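Local coordinates for protein putative peptidyl-arginine deiminase (Chlorobium tepidum, PDB 1XKN) that probably acts as a deiminase of the agmatine or peptidyl-arginine type, hydrolysing the guanidinium group of its substrate, at residues T18-P23 with Y45-S50; A38-L43 with S328-G333. All coordinates share one frame; numbering follows the deposited sequence.

Interaction 1 of 2, residues T18-P23 with Y45-S50; sequences TWLSWP and YQLSRS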
# COMPACT_ATOMS: atom_id res chain seq x y z
N THR A 18 7.19 -2.50 9.44
CA THR A 18 6.08 -2.63 8.50
C THR A 18 4.89 -2.96 9.39
O THR A 18 5.01 -3.77 10.31
CB THR A 18 6.25 -3.77 7.49
OG1 THR A 18 7.33 -3.48 6.60
CG2 THR A 18 4.97 -3.94 6.67
N TRP A 19 3.76 -2.32 9.12
CA TRP A 19 2.55 -2.57 9.88
C TRP A 19 1.56 -3.45 9.15
O TRP A 19 1.45 -3.41 7.92
CB TRP A 19 1.85 -1.25 10.23
CG TRP A 19 2.51 -0.53 11.35
CD1 TRP A 19 3.63 0.24 11.28
CD2 TRP A 19 2.13 -0.56 12.73
NE1 TRP A 19 3.98 0.69 12.54
CE2 TRP A 19 3.07 0.21 13.44
CE3 TRP A 19 1.08 -1.17 13.43
CZ2 TRP A 19 3.00 0.38 14.83
CZ3 TRP A 19 1.01 -1.00 14.81
CH2 TRP A 19 1.97 -0.23 15.49
N LEU A 20 0.83 -4.25 9.93
CA LEU A 20 -0.19 -5.16 9.42
C LEU A 20 -1.36 -5.15 10.39
O LEU A 20 -1.19 -4.85 11.57
CB LEU A 20 0.35 -6.59 9.36
CG LEU A 20 1.58 -6.90 8.51
CD1 LEU A 20 1.98 -8.36 8.74
CD2 LEU A 20 1.28 -6.65 7.05
N SER A 21 -2.54 -5.46 9.88
CA SER A 21 -3.75 -5.56 10.69
C SER A 21 -4.21 -6.99 10.47
O SER A 21 -4.75 -7.32 9.42
CB SER A 21 -4.82 -4.57 10.21
OG SER A 21 -4.48 -3.23 10.53
N TRP A 22 -3.96 -7.85 11.46
CA TRP A 22 -4.32 -9.26 11.37
C TRP A 22 -5.78 -9.44 10.95
O TRP A 22 -6.67 -8.77 11.47
CB TRP A 22 -4.06 -9.95 12.71
CG TRP A 22 -3.91 -11.44 12.58
CD1 TRP A 22 -4.85 -12.39 12.84
CD2 TRP A 22 -2.77 -12.13 12.06
NE1 TRP A 22 -4.37 -13.63 12.52
CE2 TRP A 22 -3.09 -13.50 12.04
CE3 TRP A 22 -1.50 -11.72 11.61
CZ2 TRP A 22 -2.19 -14.48 11.58
CZ3 TRP A 22 -0.61 -12.69 11.16
CH2 TRP A 22 -0.96 -14.05 11.15
N PRO A 23 -6.03 -10.36 10.01
CA PRO A 23 -7.38 -10.63 9.50
C PRO A 23 -8.34 -11.31 10.47
O PRO A 23 -7.95 -12.17 11.25
CB PRO A 23 -7.12 -11.49 8.28
CG PRO A 23 -5.95 -12.31 8.73
CD PRO A 23 -5.06 -11.26 9.35
N TYR A 45 6.14 -13.48 8.19
CA TYR A 45 7.42 -14.18 8.26
C TYR A 45 8.42 -13.55 7.30
O TYR A 45 9.54 -13.22 7.69
CB TYR A 45 7.26 -15.66 7.92
CG TYR A 45 8.58 -16.36 7.73
CD1 TYR A 45 9.46 -16.55 8.80
CD2 TYR A 45 8.98 -16.81 6.47
CE1 TYR A 45 10.70 -17.16 8.62
CE2 TYR A 45 10.22 -17.41 6.28
CZ TYR A 45 11.07 -17.59 7.35
OH TYR A 45 12.30 -18.19 7.16
N GLN A 46 8.02 -13.40 6.04
CA GLN A 46 8.92 -12.80 5.06
C GLN A 46 9.35 -11.41 5.52
O GLN A 46 10.52 -11.05 5.42
CB GLN A 46 8.25 -12.71 3.68
CG GLN A 46 8.15 -14.03 2.94
CD GLN A 46 9.50 -14.72 2.78
OE1 GLN A 46 10.52 -14.07 2.55
NE2 GLN A 46 9.51 -16.04 2.88
N LEU A 47 8.41 -10.63 6.05
CA LEU A 47 8.74 -9.29 6.52
C LEU A 47 9.70 -9.33 7.71
O LEU A 47 10.58 -8.47 7.82
CB LEU A 47 7.47 -8.53 6.92
CG LEU A 47 6.54 -8.15 5.77
CD1 LEU A 47 5.24 -7.61 6.34
CD2 LEU A 47 7.21 -7.11 4.88
N SER A 48 9.53 -10.31 8.59
CA SER A 48 10.39 -10.41 9.76
C SER A 48 11.84 -10.74 9.41
O SER A 48 12.73 -10.58 10.24
CB SER A 48 9.84 -11.46 10.75
OG SER A 48 9.97 -12.78 10.27
N ARG A 49 12.08 -11.18 8.18
CA ARG A 49 13.43 -11.48 7.74
C ARG A 49 14.15 -10.17 7.44
O ARG A 49 15.38 -10.09 7.49
CB ARG A 49 13.40 -12.33 6.46
CG ARG A 49 12.78 -13.70 6.62
CD ARG A 49 12.75 -14.41 5.27
NE ARG A 49 14.09 -14.53 4.71
CZ ARG A 49 14.37 -14.45 3.41
NH1 ARG A 49 13.40 -14.23 2.53
NH2 ARG A 49 15.62 -14.58 2.99
N SER A 50 13.36 -9.15 7.15
CA SER A 50 13.87 -7.83 6.78
C SER A 50 13.85 -6.75 7.85
O SER A 50 14.80 -5.97 7.97
CB SER A 50 13.07 -7.34 5.56
OG SER A 50 13.36 -5.98 5.27
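T18 and L20 meet L47 without any flat group between them; the flat groups of these segments take no part in the contact, the W22 ring lying past the end of the strand and R49 further along the helix. One face of the W22 indole carries CD of P23, 3.4 Å above the plane and shifted toward the rim, and the same ring also packs on M62, A66 and L69 of helix 60-73. On the helical side, the guanidinium of R49 has OE1 of Q46 at its edge, only 5° out of its plane. That bond, R49 NH1 to Q46 OE1, is 2.9 Å long and falls on a lone pair of the amide oxygen in the carbonyl plane, while NH2 of R49 forms a salt bridge with E321.

The contact itself is made by methyl groups. L47 CD1 sits 3.7 Å from T18 CG2, the two side chains crossing at about a right angle, and it also faces L20 tip to tip, 4.1 Å from L20 CD1. One methyl of the helix is thus shared by two residues that alternate along the strand, with W19 between them directed away. This is the interior of a beta-alpha-beta unit, in which helix 36-50 covers one side of the parallel pair 15-21 and 52-57; V53 of the second strand touches both L20 and L47. The setting agrees with the alpha/beta propeller (pentein) fold of the guanidino-group-modifying enzymes.

In T18, chi1 of -67° sets OG1 beside the backbone N, which puts CG2 anti to that nitrogen and onto L47 CD1. OG1 comes 4.0 Å from L47 CD2, and this buried hydroxyl is held by hydrogen bonds to E51 and Y290. In the residue after L47, S48 OG donates to Y45 O at 2.7 Å, one turn back along the helix, tilted 19° from the carbonyl plane.

Interaction 2 of 2, residues A38-L43 with S328-G333; sequences AVFAEL and SDLIWG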
# COMPACT_ATOMS: atom_id res chain seq x y z
N ALA A 38 -3.20 -17.97 7.19
CA ALA A 38 -1.91 -18.55 6.81
C ALA A 38 -1.15 -17.63 5.86
O ALA A 38 0.08 -17.56 5.92
CB ALA A 38 -2.11 -19.92 6.17
N VAL A 39 -1.86 -16.92 4.99
CA VAL A 39 -1.21 -16.02 4.05
C VAL A 39 -0.58 -14.86 4.82
O VAL A 39 0.54 -14.44 4.52
CB VAL A 39 -2.20 -15.46 3.01
CG1 VAL A 39 -1.45 -14.60 1.99
CG2 VAL A 39 -2.91 -16.60 2.30
N PHE A 40 -1.28 -14.36 5.83
CA PHE A 40 -0.74 -13.28 6.63
C PHE A 40 0.48 -13.76 7.41
O PHE A 40 1.43 -13.00 7.62
CB PHE A 40 -1.80 -12.71 7.58
CG PHE A 40 -2.70 -11.71 6.93
CD1 PHE A 40 -3.73 -12.12 6.09
CD2 PHE A 40 -2.51 -10.34 7.13
CE1 PHE A 40 -4.56 -11.18 5.45
CE2 PHE A 40 -3.32 -9.40 6.50
CZ PHE A 40 -4.35 -9.82 5.67
N ALA A 41 0.46 -15.02 7.84
CA ALA A 41 1.59 -15.59 8.57
C ALA A 41 2.80 -15.65 7.65
O ALA A 41 3.92 -15.34 8.06
CB ALA A 41 1.24 -16.98 9.09
N GLU A 42 2.57 -16.03 6.40
CA GLU A 42 3.66 -16.11 5.42
C GLU A 42 4.22 -14.72 5.18
O GLU A 42 5.44 -14.53 5.13
CB GLU A 42 3.15 -16.71 4.11
CG GLU A 42 4.23 -16.85 3.04
CD GLU A 42 3.75 -17.56 1.79
OE1 GLU A 42 4.56 -17.75 0.86
OE2 GLU A 42 2.55 -17.93 1.74
N LEU A 43 3.33 -13.75 5.03
CA LEU A 43 3.72 -12.36 4.81
C LEU A 43 4.51 -11.82 5.99
O LEU A 43 5.57 -11.22 5.82
CB LEU A 43 2.48 -11.50 4.57
CG LEU A 43 2.64 -9.98 4.58
CD1 LEU A 43 3.65 -9.55 3.53
CD2 LEU A 43 1.29 -9.33 4.34
N SER A 328 -3.67 -16.25 -4.29
CA SER A 328 -4.85 -16.80 -4.94
C SER A 328 -6.08 -16.72 -4.04
O SER A 328 -7.19 -16.50 -4.51
CB SER A 328 -4.59 -18.26 -5.34
OG SER A 328 -3.56 -18.35 -6.30
N ASP A 329 -5.88 -16.91 -2.74
CA ASP A 329 -6.99 -16.83 -1.80
C ASP A 329 -7.11 -15.44 -1.19
O ASP A 329 -8.22 -14.96 -0.95
CB ASP A 329 -6.84 -17.87 -0.69
CG ASP A 329 -6.97 -19.29 -1.20
OD1 ASP A 329 -7.99 -19.60 -1.84
OD2 ASP A 329 -6.05 -20.09 -0.94
N LEU A 330 -5.99 -14.79 -0.94
CA LEU A 330 -6.03 -13.46 -0.35
C LEU A 330 -6.82 -12.49 -1.23
O LEU A 330 -7.61 -11.70 -0.73
CB LEU A 330 -4.62 -12.92 -0.14
CG LEU A 330 -4.54 -11.52 0.49
CD1 LEU A 330 -5.17 -11.55 1.88
CD2 LEU A 330 -3.08 -11.08 0.57
N ILE A 331 -6.60 -12.57 -2.54
CA ILE A 331 -7.25 -11.68 -3.50
C ILE A 331 -8.78 -11.71 -3.50
O ILE A 331 -9.42 -10.81 -4.05
CB ILE A 331 -6.70 -11.94 -4.94
CG1 ILE A 331 -7.03 -10.74 -5.84
CG2 ILE A 331 -7.29 -13.21 -5.51
CD1 ILE A 331 -6.45 -9.42 -5.35
N TRP A 332 -9.37 -12.73 -2.88
CA TRP A 332 -10.82 -12.82 -2.79
C TRP A 332 -11.29 -11.67 -1.89
O TRP A 332 -12.46 -11.28 -1.91
CB TRP A 332 -11.23 -14.17 -2.19
CG TRP A 332 -12.71 -14.39 -1.97
CD1 TRP A 332 -13.30 -14.96 -0.88
CD2 TRP A 332 -13.78 -14.06 -2.88
NE1 TRP A 332 -14.67 -15.01 -1.04
CE2 TRP A 332 -14.99 -14.46 -2.26
CE3 TRP A 332 -13.84 -13.48 -4.14
CZ2 TRP A 332 -16.24 -14.29 -2.86
CZ3 TRP A 332 -15.08 -13.31 -4.75
CH2 TRP A 332 -16.27 -13.72 -4.11
N GLY A 333 -10.35 -11.11 -1.13
CA GLY A 333 -10.65 -9.98 -0.25
C GLY A 333 -10.63 -8.69 -1.05
O GLY A 333 -10.94 -7.62 -0.53
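L330 reaches helix 36-50 with both of its terminal methyls, each directed at a different residue. CD1 goes to F40 and CD2 to V39, dividing the leucine between two neighbours in the helical sequence. Against F40 the leucine side chain crosses at about a right angle: CD1 comes 3.6 Å from CE1 of the ring, approaching it obliquely. Against V39 the two side chains meet at a slant, V39 CG1 lying 4.1 Å from L330 CD2 and 4.2 Å from L330 CB, so that the valine also touches the root of the leucine. These contacts are apolar, and no hydrogen bond joins segment 38-43 to 328-333.

The torsions help to explain this. L330 holds CG anti to its backbone N (chi1 -179°), which extends the side chain toward the helix before it forks. In V39, chi1 of -176° places CG1 in the equivalent position and makes it the branch that touches L330. F40 leaves the helix at an angle to L330, and the length of its side chain brings CE1 there; the ring also packs on P23.

L330 opens a short 3-10 turn, 330-333, in the connection from strand 321-326 to strand 342-345, a C-terminal part of the chain laid against a helix from its N-terminal part. Backbone bonds from W332 N to D329 O (3.2 Å) and from G333 N to L330 O (2.8 Å) have the three-residue spacing of this turn. The carbonyl oxygen of L330 receives a second donor, NE1 of W29, from the loop leading into the helix. W332 uses that same loop: its NE1 bonds to P30 O and its ring takes part in a cation-pi contact with K32, while Y277 meets the indole edge-to-face.

Overall arrangement
From the N terminus the chain runs through strand 15-21, passes through W22 and P23 into a loop, and enters helix 36-50. Interaction 1 closes this local excursion, of 21 residues between its segments, where the helix folds back over the strand. Interaction 2 closes a far longer loop, with 284 residues between 38-43 and 328-333, shortly before strand 342-345 joins the sheet beside strand 15-21. The segments alternate along the chain, so the two contacts cross. Their centres lie about 12 Å apart, and both use helix 36-50; they touch directly through P23 against F40, W22 against A41 and L20 against L43, tying strand, helix and C-terminal connection together.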